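Local coordinates for protein multiheme cytochrome cf (Carboxydothermus ferrireducens DSM 11255, PDB 6QVM) that probably carries electrons through eleven c-type hemes across the cell's S-layer to insoluble Fe(III) outside, as an extracellular reductase, at residues Gly412-Ser417 with Glu499-Glu504; His517-Val522 with Gly657-Ala662; Asn542-Ala547 with Val597-Val602. One frame throughout, in Å; residues are numbered along the deposited sequence.

Contact 1: residues Gly412-Ser417 with Glu499-Glu504. With HEC (heme c), chain M.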
loop_
_atom_site.group_PDB
_atom_site.type_symbol
_atom_site.label_atom_id
_atom_site.label_comp_id
_atom_site.label_asym_id
_atom_site.label_seq_id
_atom_site.Cartn_x
_atom_site.Cartn_y
_atom_site.Cartn_z
ATOM N N GLY A 412 -10.248 -10.637 19.768
ATOM C CA GLY A 412 -9.982 -11.302 18.506
ATOM C C GLY A 412 -8.580 -11.877 18.506
ATOM O O GLY A 412 -7.609 -11.146 18.718
ATOM N N LYS A 413 -8.460 -13.188 18.294
ATOM C CA LYS A 413 -7.222 -13.878 18.630
ATOM C C LYS A 413 -6.125 -13.708 17.586
ATOM O O LYS A 413 -4.955 -13.919 17.907
ATOM C CB LYS A 413 -7.501 -15.363 18.868
ATOM C CG LYS A 413 -8.288 -15.630 20.136
ATOM C CD LYS A 413 -7.993 -17.012 20.673
ATOM N N HIS A 414 -6.462 -13.326 16.353
ATOM C CA HIS A 414 -5.413 -12.950 15.412
ATOM C C HIS A 414 -4.677 -11.689 15.851
ATOM O O HIS A 414 -3.532 -11.475 15.437
ATOM C CB HIS A 414 -5.989 -12.747 14.009
ATOM C CG HIS A 414 -6.479 -14.009 13.366
ATOM N ND1 HIS A 414 -7.818 -14.285 13.185
ATOM C CD2 HIS A 414 -5.807 -15.069 12.857
ATOM C CE1 HIS A 414 -7.949 -15.464 12.596
ATOM N NE2 HIS A 414 -6.743 -15.960 12.387
ATOM N N GLY A 415 -5.304 -10.857 16.683
ATOM C CA GLY A 415 -4.656 -9.630 17.113
ATOM C C GLY A 415 -3.574 -9.871 18.148
ATOM O O GLY A 415 -2.517 -9.237 18.113
ATOM N N ILE A 416 -3.836 -10.765 19.099
ATOM C CA ILE A 416 -2.907 -11.071 20.170
ATOM C C ILE A 416 -1.953 -12.201 19.801
ATOM O O ILE A 416 -1.313 -12.770 20.687
ATOM C CB ILE A 416 -3.651 -11.386 21.478
ATOM C CG1 ILE A 416 -4.380 -12.721 21.373
ATOM C CG2 ILE A 416 -4.646 -10.287 21.814
ATOM C CD1 ILE A 416 -5.390 -12.981 22.479
ATOM N N SER A 417 -1.850 -12.552 18.512
ATOM C CA SER A 417 -1.084 -13.728 18.110
ATOM C C SER A 417 0.337 -13.688 18.633
ATOM O O SER A 417 0.921 -14.736 18.902
ATOM C CB SER A 417 -1.065 -13.862 16.589
ATOM O OG SER A 417 -0.061 -13.033 16.000
ATOM N N GLU A 499 -2.589 -22.140 5.425
ATOM C CA GLU A 499 -1.144 -21.988 5.580
ATOM C C GLU A 499 -0.731 -21.990 7.048
ATOM O O GLU A 499 0.340 -22.504 7.391
ATOM C CB GLU A 499 -0.675 -20.701 4.898
ATOM C CG GLU A 499 0.800 -20.385 5.109
ATOM C CD GLU A 499 1.113 -18.912 4.946
ATOM O OE1 GLU A 499 2.295 -18.535 5.091
ATOM O OE2 GLU A 499 0.176 -18.131 4.673
ATOM N N CYS A 500 -1.563 -21.429 7.925
ATOM C CA CYS A 500 -1.288 -21.395 9.354
ATOM C C CYS A 500 -2.060 -22.437 10.147
ATOM O O CYS A 500 -1.531 -22.958 11.129
ATOM C CB CYS A 500 -1.608 -20.011 9.933
ATOM S SG CYS A 500 -0.621 -18.628 9.292
ATOM N N HIS A 501 -3.288 -22.754 9.747
ATOM C CA HIS A 501 -4.125 -23.703 10.478
ATOM C C HIS A 501 -3.946 -25.124 9.957
ATOM O O HIS A 501 -4.901 -25.836 9.645
ATOM C CB HIS A 501 -5.579 -23.260 10.417
ATOM C CG HIS A 501 -5.818 -21.924 11.043
ATOM N ND1 HIS A 501 -6.288 -21.778 12.329
ATOM C CD2 HIS A 501 -5.614 -20.671 10.571
ATOM C CE1 HIS A 501 -6.382 -20.492 12.618
ATOM N NE2 HIS A 501 -5.981 -19.799 11.568
ATOM N N THR A 502 -2.689 -25.534 9.847
ATOM C CA THR A 502 -2.316 -26.886 9.477
ATOM C C THR A 502 -1.594 -27.552 10.642
ATOM O O THR A 502 -0.885 -26.896 11.411
ATOM C CB THR A 502 -1.428 -26.889 8.226
ATOM O OG1 THR A 502 -1.088 -28.236 7.879
ATOM C CG2 THR A 502 -0.156 -26.086 8.467
ATOM N N GLY A 503 -1.803 -28.858 10.783
ATOM C CA GLY A 503 -1.091 -29.647 11.767
ATOM C C GLY A 503 0.162 -30.235 11.155
ATOM O O GLY A 503 1.269 -30.024 11.660
ATOM N N GLU A 504 -0.023 -30.985 10.066
ATOM C CA GLU A 504 1.047 -31.426 9.177
ATOM C C GLU A 504 2.144 -32.223 9.874
ATOM O O GLU A 504 2.993 -31.658 10.572
ATOM C CB GLU A 504 1.658 -30.223 8.458
ATOM C CG GLU A 504 2.861 -30.573 7.588
ATOM C CD GLU A 504 2.502 -31.295 6.297
ATOM O OE1 GLU A 504 1.403 -31.881 6.201
ATOM O OE2 GLU A 504 3.338 -31.277 5.371
HETATM FE FE HEC M . -6.332 -17.906 12.060
HETATM C CHA HEC M . -6.906 -17.795 15.436
HETATM C CHB HEC M . -9.611 -18.791 11.530
HETATM C CHC HEC M . -5.923 -17.355 8.706
HETATM C CHD HEC M . -2.950 -17.895 12.541
HETATM N NA HEC M . -7.937 -18.270 13.247
HETATM C C1A HEC M . -7.972 -18.121 14.620
HETATM C C2A HEC M . -9.333 -18.367 15.052
HETATM C C3A HEC M . -10.075 -18.640 13.977
HETATM C C4A HEC M . -9.211 -18.592 12.825
HETATM C CMA HEC M . -11.579 -18.964 13.975
HETATM C CAA HEC M . -9.842 -18.283 16.500
HETATM C CBA HEC M . -10.347 -16.842 16.600
HETATM C CGA HEC M . -10.944 -16.536 17.944
HETATM O O1A HEC M . -11.389 -17.486 18.645
HETATM O O2A HEC M . -10.981 -15.327 18.301
HETATM N NB HEC M . -7.541 -18.069 10.405
HETATM C C1B HEC M . -8.895 -18.361 10.428
HETATM C C2B HEC M . -9.422 -18.142 9.095
HETATM C C3B HEC M . -8.395 -17.756 8.303
HETATM C C4B HEC M . -7.194 -17.698 9.121
HETATM C CMB HEC M . -10.895 -18.397 8.693
HETATM C CAB HEC M . -8.443 -17.411 6.794
HETATM C CBB HEC M . -9.356 -16.192 6.521
HETATM N NC HEC M . -4.734 -17.757 10.843
HETATM C C1C HEC M . -4.784 -17.408 9.499
HETATM C C2C HEC M . -3.432 -17.103 9.056
HETATM C C3C HEC M . -2.615 -17.174 10.139
HETATM C C4C HEC M . -3.421 -17.632 11.267
HETATM C CMC HEC M . -3.089 -16.573 7.642
HETATM C CAC HEC M . -1.072 -16.957 10.227
HETATM C CBC HEC M . -0.603 -15.574 9.720
HETATM N ND HEC M . -5.110 -17.833 13.746
HETATM C C1D HEC M . -3.720 -17.882 13.689
HETATM C C2D HEC M . -3.200 -17.907 15.032
HETATM C C3D HEC M . -4.440 -17.871 15.953
HETATM C C4D HEC M . -5.577 -17.831 15.057
HETATM C CMD HEC M . -1.700 -17.965 15.386
HETATM C CAD HEC M . -4.534 -17.893 17.501
HETATM C CBD HEC M . -3.422 -17.102 18.195
HETATM C CGD HEC M . -3.811 -16.796 19.621
HETATM O O1D HEC M . -4.587 -17.580 20.233
HETATM O O2D HEC M . -3.331 -15.761 20.154
#

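Contact 2: residues His517-Val522 with Gly657-Ala662. With HEC (heme c), chain N.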
loop_
_atom_site.group_PDB
_atom_site.type_symbol
_atom_site.label_atom_id
_atom_site.label_comp_id
_atom_site.label_asym_id
_atom_site.label_seq_id
_atom_site.Cartn_x
_atom_site.Cartn_y
_atom_site.Cartn_z
ATOM N N HIS A 517 -3.913 -27.666 15.964
ATOM C CA HIS A 517 -4.668 -26.973 14.921
ATOM C C HIS A 517 -4.651 -27.747 13.608
ATOM O O HIS A 517 -3.939 -27.365 12.666
ATOM C CB HIS A 517 -4.130 -25.552 14.713
ATOM C CG HIS A 517 -2.680 -25.396 15.045
ATOM N ND1 HIS A 517 -1.671 -25.739 14.171
ATOM C CD2 HIS A 517 -2.066 -24.941 16.164
ATOM C CE1 HIS A 517 -0.500 -25.496 14.732
ATOM N NE2 HIS A 517 -0.712 -25.011 15.943
ATOM N N PRO A 518 -5.402 -28.840 13.511
ATOM C CA PRO A 518 -5.347 -29.658 12.299
ATOM C C PRO A 518 -6.496 -29.359 11.350
ATOM O O PRO A 518 -7.014 -30.270 10.697
ATOM C CB PRO A 518 -5.450 -31.077 12.862
ATOM C CG PRO A 518 -6.391 -30.906 14.036
ATOM C CD PRO A 518 -6.197 -29.493 14.567
ATOM N N GLN A 519 -6.920 -28.093 11.294
ATOM C CA GLN A 519 -8.131 -27.751 10.554
ATOM C C GLN A 519 -8.000 -28.068 9.069
ATOM O O GLN A 519 -8.954 -28.552 8.451
ATOM C CB GLN A 519 -8.476 -26.278 10.761
ATOM C CG GLN A 519 -9.128 -25.981 12.102
ATOM C CD GLN A 519 -8.121 -25.747 13.209
ATOM O OE1 GLN A 519 -6.955 -25.456 12.946
ATOM N NE2 GLN A 519 -8.567 -25.870 14.455
ATOM N N LYS A 520 -6.835 -27.795 8.475
ATOM C CA LYS A 520 -6.615 -28.146 7.074
ATOM C C LYS A 520 -6.873 -29.628 6.835
ATOM O O LYS A 520 -7.607 -30.007 5.915
ATOM C CB LYS A 520 -5.190 -27.779 6.652
ATOM C CG LYS A 520 -4.798 -28.307 5.272
ATOM C CD LYS A 520 -3.389 -27.893 4.886
ATOM C CE LYS A 520 -3.060 -28.338 3.470
ATOM N NZ LYS A 520 -1.736 -27.823 3.022
ATOM N N GLU A 521 -6.294 -30.484 7.677
ATOM C CA GLU A 521 -6.385 -31.923 7.456
ATOM C C GLU A 521 -7.792 -32.447 7.723
ATOM O O GLU A 521 -8.280 -33.319 6.995
ATOM C CB GLU A 521 -5.363 -32.649 8.324
ATOM C CG GLU A 521 -3.906 -32.421 7.911
ATOM C CD GLU A 521 -3.367 -31.064 8.334
ATOM O OE1 GLU A 521 -2.301 -30.660 7.827
ATOM O OE2 GLU A 521 -4.007 -30.405 9.179
ATOM N N VAL A 522 -8.452 -31.951 8.772
ATOM C CA VAL A 522 -9.828 -32.364 9.037
ATOM C C VAL A 522 -10.744 -31.898 7.913
ATOM O O VAL A 522 -11.540 -32.674 7.371
ATOM C CB VAL A 522 -10.299 -31.821 10.397
ATOM C CG1 VAL A 522 -11.804 -32.045 10.576
ATOM C CG2 VAL A 522 -9.522 -32.461 11.522
ATOM N N GLY A 657 -16.592 -31.152 15.143
ATOM C CA GLY A 657 -16.807 -31.976 13.976
ATOM C C GLY A 657 -17.488 -31.302 12.803
ATOM O O GLY A 657 -17.743 -31.969 11.793
ATOM N N ILE A 658 -17.783 -30.003 12.897
ATOM C CA ILE A 658 -18.418 -29.303 11.786
ATOM C C ILE A 658 -17.479 -29.219 10.587
ATOM O O ILE A 658 -17.923 -29.300 9.436
ATOM C CB ILE A 658 -18.892 -27.911 12.239
ATOM C CG1 ILE A 658 -20.001 -28.043 13.286
ATOM C CG2 ILE A 658 -19.384 -27.098 11.055
ATOM C CD1 ILE A 658 -21.291 -28.605 12.728
ATOM N N HIS A 659 -16.173 -29.072 10.822
ATOM C CA HIS A 659 -15.214 -28.997 9.725
ATOM C C HIS A 659 -15.252 -30.217 8.810
ATOM O O HIS A 659 -14.730 -30.143 7.691
ATOM C CB HIS A 659 -13.796 -28.809 10.282
ATOM C CG HIS A 659 -13.547 -27.441 10.846
ATOM N ND1 HIS A 659 -12.415 -27.122 11.564
ATOM C CD2 HIS A 659 -14.293 -26.311 10.804
ATOM C CE1 HIS A 659 -12.470 -25.854 11.934
ATOM N NE2 HIS A 659 -13.599 -25.338 11.484
ATOM N N ASN A 660 -15.829 -31.334 9.261
ATOM C CA ASN A 660 -16.001 -32.526 8.439
ATOM C C ASN A 660 -16.845 -33.541 9.198
ATOM O O ASN A 660 -16.305 -34.371 9.935
ATOM C CB ASN A 660 -14.654 -33.145 8.048
ATOM C CG ASN A 660 -14.777 -34.108 6.873
ATOM O OD1 ASN A 660 -15.845 -34.668 6.619
ATOM N ND2 ASN A 660 -13.685 -34.297 6.149
ATOM N N THR A 661 -18.171 -33.480 9.019
ATOM C CA THR A 661 -19.064 -34.323 9.812
ATOM C C THR A 661 -18.786 -35.803 9.575
ATOM O O THR A 661 -18.870 -36.615 10.505
ATOM C CB THR A 661 -20.526 -33.998 9.500
ATOM O OG1 THR A 661 -20.730 -34.064 8.081
ATOM C CG2 THR A 661 -20.888 -32.620 10.019
ATOM N N ALA A 662 -18.433 -36.170 8.343
ATOM C CA ALA A 662 -18.244 -37.578 8.007
ATOM C C ALA A 662 -16.905 -38.108 8.509
ATOM O O ALA A 662 -16.829 -39.234 9.015
ATOM C CB ALA A 662 -18.366 -37.779 6.498
HETATM FE FE HEC N . -13.880 -23.450 11.258
HETATM C CHA HEC N . -13.889 -23.515 14.667
HETATM C CHB HEC N . -10.455 -22.758 11.316
HETATM C CHC HEC N . -13.738 -23.778 7.889
HETATM C CHD HEC N . -17.339 -23.709 11.157
HETATM N NA HEC N . -12.443 -23.176 12.692
HETATM C C1A HEC N . -12.682 -23.241 14.051
HETATM C C2A HEC N . -11.430 -22.975 14.732
HETATM C C3A HEC N . -10.487 -22.761 13.814
HETATM C C4A HEC N . -11.103 -22.886 12.516
HETATM C CMA HEC N . -9.009 -22.429 14.105
HETATM C CAA HEC N . -11.235 -22.944 16.258
HETATM C CBA HEC N . -11.755 -21.595 16.711
HETATM C CGA HEC N . -12.048 -21.645 18.180
HETATM O O1A HEC N . -13.180 -21.267 18.574
HETATM O O2A HEC N . -11.149 -22.060 18.954
HETATM N NB HEC N . -12.372 -23.268 9.862
HETATM C C1B HEC N . -11.022 -23.079 10.105
HETATM C C2B HEC N . -10.304 -23.282 8.865
HETATM C C3B HEC N . -11.214 -23.554 7.904
HETATM C C4B HEC N . -12.533 -23.552 8.521
HETATM C CMB HEC N . -8.771 -23.136 8.716
HETATM C CAB HEC N . -10.940 -23.838 6.406
HETATM C CBB HEC N . -10.080 -25.110 6.224
HETATM N NC HEC N . -15.286 -23.664 9.813
HETATM C C1C HEC N . -14.991 -23.794 8.468
HETATM C C2C HEC N . -16.236 -23.969 7.744
HETATM C C3C HEC N . -17.242 -23.992 8.642
HETATM C C4C HEC N . -16.657 -23.779 9.959
HETATM C CMC HEC N . -16.338 -24.200 6.219
HETATM C CAC HEC N . -18.761 -24.158 8.361
HETATM C CBC HEC N . -19.071 -25.544 7.752
HETATM N ND HEC N . -15.391 -23.590 12.692
HETATM C C1D HEC N . -16.752 -23.695 12.408
HETATM C C2D HEC N . -17.467 -23.794 13.657
HETATM C C3D HEC N . -16.402 -23.729 14.761
HETATM C C4D HEC N . -15.134 -23.609 14.065
HETATM C CMD HEC N . -18.991 -23.926 13.842
HETATM C CAD HEC N . -16.659 -23.794 16.282
HETATM C CBD HEC N . -16.179 -22.489 16.908
HETATM C CGD HEC N . -17.262 -21.882 17.764
HETATM O O1D HEC N . -17.532 -20.659 17.605
HETATM O O2D HEC N . -17.859 -22.615 18.600
#

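Contact 3: residues Asn542-Ala547 with Val597-Val602. With HEC (heme c), chain O.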
loop_
_atom_site.group_PDB
_atom_site.type_symbol
_atom_site.label_atom_id
_atom_site.label_comp_id
_atom_site.label_asym_id
_atom_site.label_seq_id
_atom_site.Cartn_x
_atom_site.Cartn_y
_atom_site.Cartn_z
ATOM N N ASN A 542 -15.710 -34.188 2.401
ATOM C CA ASN A 542 -16.421 -33.408 3.410
ATOM C C ASN A 542 -17.832 -33.076 2.928
ATOM O O ASN A 542 -17.980 -32.403 1.903
ATOM C CB ASN A 542 -15.631 -32.131 3.694
ATOM C CG ASN A 542 -16.248 -31.253 4.778
ATOM O OD1 ASN A 542 -17.432 -31.358 5.111
ATOM N ND2 ASN A 542 -15.430 -30.362 5.325
ATOM N N PRO A 543 -18.882 -33.506 3.635
ATOM C CA PRO A 543 -20.251 -33.208 3.175
ATOM C C PRO A 543 -20.549 -31.721 3.057
ATOM O O PRO A 543 -21.421 -31.341 2.268
ATOM C CB PRO A 543 -21.134 -33.874 4.241
ATOM C CG PRO A 543 -20.266 -34.930 4.834
ATOM C CD PRO A 543 -18.880 -34.349 4.841
ATOM N N MET A 544 -19.861 -30.872 3.820
ATOM C CA MET A 544 -19.987 -29.428 3.684
ATOM C C MET A 544 -18.777 -28.823 2.983
ATOM O O MET A 544 -18.481 -27.641 3.170
ATOM C CB MET A 544 -20.212 -28.777 5.051
ATOM C CG MET A 544 -21.636 -28.943 5.561
ATOM S SD MET A 544 -21.952 -28.233 7.181
ATOM C CE MET A 544 -21.712 -29.661 8.228
ATOM N N GLY A 545 -18.089 -29.613 2.156
ATOM C CA GLY A 545 -16.864 -29.192 1.494
ATOM C C GLY A 545 -17.047 -28.157 0.403
ATOM O O GLY A 545 -16.050 -27.593 -0.061
ATOM N N SER A 546 -18.281 -27.904 -0.033
ATOM C CA SER A 546 -18.528 -26.786 -0.933
ATOM C C SER A 546 -18.434 -25.444 -0.222
ATOM O O SER A 546 -18.479 -24.403 -0.888
ATOM C CB SER A 546 -19.899 -26.923 -1.601
ATOM O OG SER A 546 -19.892 -27.951 -2.577
ATOM N N ALA A 547 -18.311 -25.445 1.102
ATOM C CA ALA A 547 -18.026 -24.226 1.841
ATOM C C ALA A 547 -16.528 -23.952 1.861
ATOM O O ALA A 547 -15.703 -24.865 1.765
ATOM C CB ALA A 547 -18.542 -24.326 3.277
ATOM N N VAL A 597 -26.239 -19.614 3.881
ATOM C CA VAL A 597 -25.960 -19.695 2.451
ATOM C C VAL A 597 -26.442 -21.033 1.908
ATOM O O VAL A 597 -26.918 -21.118 0.769
ATOM C CB VAL A 597 -24.460 -19.466 2.178
ATOM C CG1 VAL A 597 -24.073 -19.958 0.790
ATOM C CG2 VAL A 597 -24.118 -17.990 2.329
ATOM N N CYS A 598 -26.365 -22.088 2.718
ATOM C CA CYS A 598 -26.848 -23.411 2.349
ATOM C C CYS A 598 -28.019 -23.867 3.205
ATOM O O CYS A 598 -29.029 -24.341 2.677
ATOM C CB CYS A 598 -25.701 -24.424 2.448
ATOM S SG CYS A 598 -24.210 -23.902 1.577
ATOM N N HIS A 599 -27.913 -23.730 4.524
ATOM C CA HIS A 599 -29.012 -24.088 5.402
ATOM C C HIS A 599 -30.100 -23.021 5.352
ATOM O O HIS A 599 -29.873 -21.881 4.938
ATOM C CB HIS A 599 -28.518 -24.283 6.834
ATOM C CG HIS A 599 -27.602 -25.456 7.006
ATOM N ND1 HIS A 599 -28.064 -26.732 7.249
ATOM C CD2 HIS A 599 -26.251 -25.546 6.973
ATOM C CE1 HIS A 599 -27.039 -27.560 7.347
ATOM N NE2 HIS A 599 -25.927 -26.864 7.193
ATOM N N ASP A 600 -31.299 -23.410 5.777
ATOM C CA ASP A 600 -32.424 -22.491 5.741
ATOM C C ASP A 600 -32.269 -21.427 6.819
ATOM O O ASP A 600 -31.811 -21.705 7.930
ATOM C CB ASP A 600 -33.742 -23.242 5.924
ATOM C CG ASP A 600 -34.947 -22.349 5.713
ATOM O OD1 ASP A 600 -35.109 -21.819 4.594
ATOM O OD2 ASP A 600 -35.728 -22.165 6.670
ATOM N N ALA A 601 -32.661 -20.197 6.482
ATOM C CA ALA A 601 -32.399 -19.064 7.363
ATOM C C ALA A 601 -33.196 -19.157 8.657
ATOM O O ALA A 601 -32.683 -18.831 9.734
ATOM C CB ALA A 601 -32.704 -17.760 6.631
ATOM N N VAL A 602 -34.448 -19.597 8.580
ATOM C CA VAL A 602 -35.318 -19.643 9.746
ATOM C C VAL A 602 -35.403 -21.047 10.331
ATOM O O VAL A 602 -35.383 -21.214 11.551
ATOM C CB VAL A 602 -36.718 -19.104 9.386
ATOM C CG1 VAL A 602 -37.628 -19.149 10.599
ATOM C CG2 VAL A 602 -36.627 -17.690 8.833
HETATM FE FE HEC O . -24.090 -27.631 7.132
HETATM C CHA HEC O . -25.395 -30.807 7.108
HETATM C CHB HEC O . -24.259 -27.630 10.592
HETATM C CHC HEC O . -22.906 -24.395 7.190
HETATM C CHD HEC O . -24.196 -27.504 3.672
HETATM N NA HEC O . -24.720 -28.957 8.575
HETATM C C1A HEC O . -25.202 -30.231 8.344
HETATM C C2A HEC O . -25.474 -30.852 9.625
HETATM C C3A HEC O . -25.153 -29.973 10.582
HETATM C C4A HEC O . -24.683 -28.764 9.943
HETATM C CMA HEC O . -25.277 -30.217 12.098
HETATM C CAA HEC O . -26.014 -32.282 9.851
HETATM C CBA HEC O . -24.859 -33.238 9.567
HETATM C CGA HEC O . -25.235 -34.666 9.876
HETATM O O1A HEC O . -26.277 -34.897 10.550
HETATM O O2A HEC O . -24.478 -35.578 9.450
HETATM N NB HEC O . -23.645 -26.289 8.601
HETATM C C1B HEC O . -23.833 -26.481 9.962
HETATM C C2B HEC O . -23.480 -25.256 10.643
HETATM C C3B HEC O . -23.106 -24.362 9.705
HETATM C C4B HEC O . -23.205 -24.991 8.403
HETATM C CMB HEC O . -23.551 -25.060 12.178
HETATM C CAB HEC O . -22.657 -22.908 9.949
HETATM C CBB HEC O . -21.294 -22.934 10.661
HETATM N NC HEC O . -23.685 -26.200 5.705
HETATM C C1C HEC O . -23.112 -24.964 5.948
HETATM C C2C HEC O . -22.674 -24.418 4.674
HETATM C C3C HEC O . -23.122 -25.236 3.699
HETATM C C4C HEC O . -23.711 -26.396 4.335
HETATM C CMC HEC O . -22.117 -22.992 4.470
HETATM C CAC HEC O . -22.989 -25.076 2.161
HETATM C CBC HEC O . -21.518 -25.112 1.701
HETATM N ND HEC O . -24.692 -28.943 5.625
HETATM C C1D HEC O . -24.655 -28.662 4.260
HETATM C C2D HEC O . -25.178 -29.797 3.542
HETATM C C3D HEC O . -25.550 -30.826 4.620
HETATM C C4D HEC O . -25.216 -30.209 5.879
HETATM C CMD HEC O . -25.321 -29.923 2.012
HETATM C CAD HEC O . -26.155 -32.228 4.412
HETATM C CBD HEC O . -25.086 -33.153 3.840
HETATM C CGD HEC O . -25.735 -34.394 3.271
HETATM O O1D HEC O . -26.523 -35.053 4.004
HETATM O O2D HEC O . -25.451 -34.730 2.087
#

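Contact 1: residues Gly412-Ser417 with Glu499-Glu504
His414 and His501 grip one heme c iron from its two faces, the bis-histidine arrangement common in multiheme cytochromes, with Cys500 and His501 forming the Cys-His end of a CXXCH heme-binding motif. Metal ligation is the core of the contact. His414 NE2 lies 2.0 Å from the heme FE, and His501 NE2 is 2.0 Å from the same FE on the far side; the N-Fe-N angle is close to 175°. The two NE2 atoms of His414 and His501 are therefore 4.0 Å apart with the metal between them. Their ring planes are twisted about 73° against each other around this axis. His414 has CG beside its backbone N (chi1 -68°), and this points NE2 at the iron.

Covalent attachment comes from the 499-504 side alone: Cys500 SG is bonded to heme CAC at 2.0 Å, fixing the macrocycle beside His501. Polar and van der Waals contacts with the propionates come from 412-417. Ile416 CG1 packs on heme O2D at 3.4 Å, and Thr420 also hydrogen-bonds the heme. Phe561 meets the His414 ring at a tilt. Glu499 is tied to Arg440 by a salt bridge. At the other propionate, the backbone N of Lys413 makes a weak hydrogen bond to heme O2A, 3.3 Å long.

Contact 2: residues His517-Val522 with Gly657-Ala662
His659 reaches from its loop past Val522 and Gln519 to the iron of a heme c. Its CB rests on Val522 CG1 at 3.8 Å, where the two side chains cross at about a right angle. Further out, the ND1-CE1 edge of the ring meets the aliphatic part of Gln519, with CG of Gln519 3.3 Å from CE1 of His659, while CD2 lies over the porphyrin on the NC side. The amide of Gln519 stands almost perpendicular to the imidazole, 82° between planes, and lies over a heme methyl, its NE2 3.5 Å from heme CMA. ND1 of His659 is hydrogen-bonded to the Asp653 carboxylate, which fixes the rotation of the ring; Gln519 NE2 hydrogen-bonds the backbone O of the same Asp653. At the tip, NE2 of His659 binds the heme FE at 1.9 Å, as the axial partner of His553.

Beside this ligand, Asn660 holds the backbones together. With CG anti to the backbone N (chi1 -163°), its ND2 donates to Val522 O at 3.0 Å, a nearly straight bond lying in the plane of the amide. The other end of that amide, OD1, caps helix 661-672 at Leu663 N. The contact thus joins the first turn of helix 519-524 to the N-terminus of helix 661-672, while Val522 packs against Ile649 of helix 641-652 and Ile658 against Trp612 of helix 606-628.

Contact 3: residues Asn542-Ala547 with Val597-Val602
Chi1 (-77°) and an extended chi2 (179°) carry SD of Met544 to the heme iron, and the bend at chi3 turns CE over the porphyrin near NA. Opposite stands His599, whose CG lies beside the backbone N, with NE2 directed at the metal. SD of Met544 is 2.2 Å from the heme FE, and NE2 of His599 is 2.0 Å from that FE. The sulfur, iron and nitrogen are nearly collinear, at about 172°. Met544 SD consequently sits at the edge of the His599 ring, close to its plane and 5.3 Å from the centroid, a Met-aromatic approach imposed by the shared metal.

This is His-Met ligation of a c-type heme, in which Cys598 and His599 close the CXXCH motif and Cys598 SG is bonded to heme CAC at 1.8 Å. Methionine in place of a second histidine usually raises the reduction potential of such a heme, and probably does so here. The methionine loop is two overlapping type I turns, Asn542-Gly545 and Met544-Ala547. An Asx turn braces the ligand: the backbone N of Met544 donates to Asn542 OD1 at 2.8 Å, from above the carbonyl plane. Behind the other ligand, Phe604 stacks on the His599 ring. Ala547 CB packs against heme CBC at 3.5 Å, the vinyl-derived carbon beside the Cys598 thioether.

The three contacts hold three neighbouring hemes, close enough for electron transfer and probably part of one path. FE of HEC (chain M) in contact 1 lies 9.4 Å from FE of HEC (chain N) in contact 2. FE of HEC (chain N) lies 11.8 Å from FE of HEC (chain O) in contact 3. Where the first two porphyrins overlap, their CHB atoms come within 4.1 Å. Contacts 1 and 2 touch directly: Lys520 N lies 3.0 Å from His501 O, and Glu521 OE1 lies 2.7 Å from Thr502 OG1, both probable hydrogen bonds. Contacts 2 and 3 meet where Asn660 and Thr661 pack on Asn542 and Pro543, bringing the Met544 loop against helix 661-672. Contacts 1 and 3 stay apart, with nearest atoms about 12 Å away.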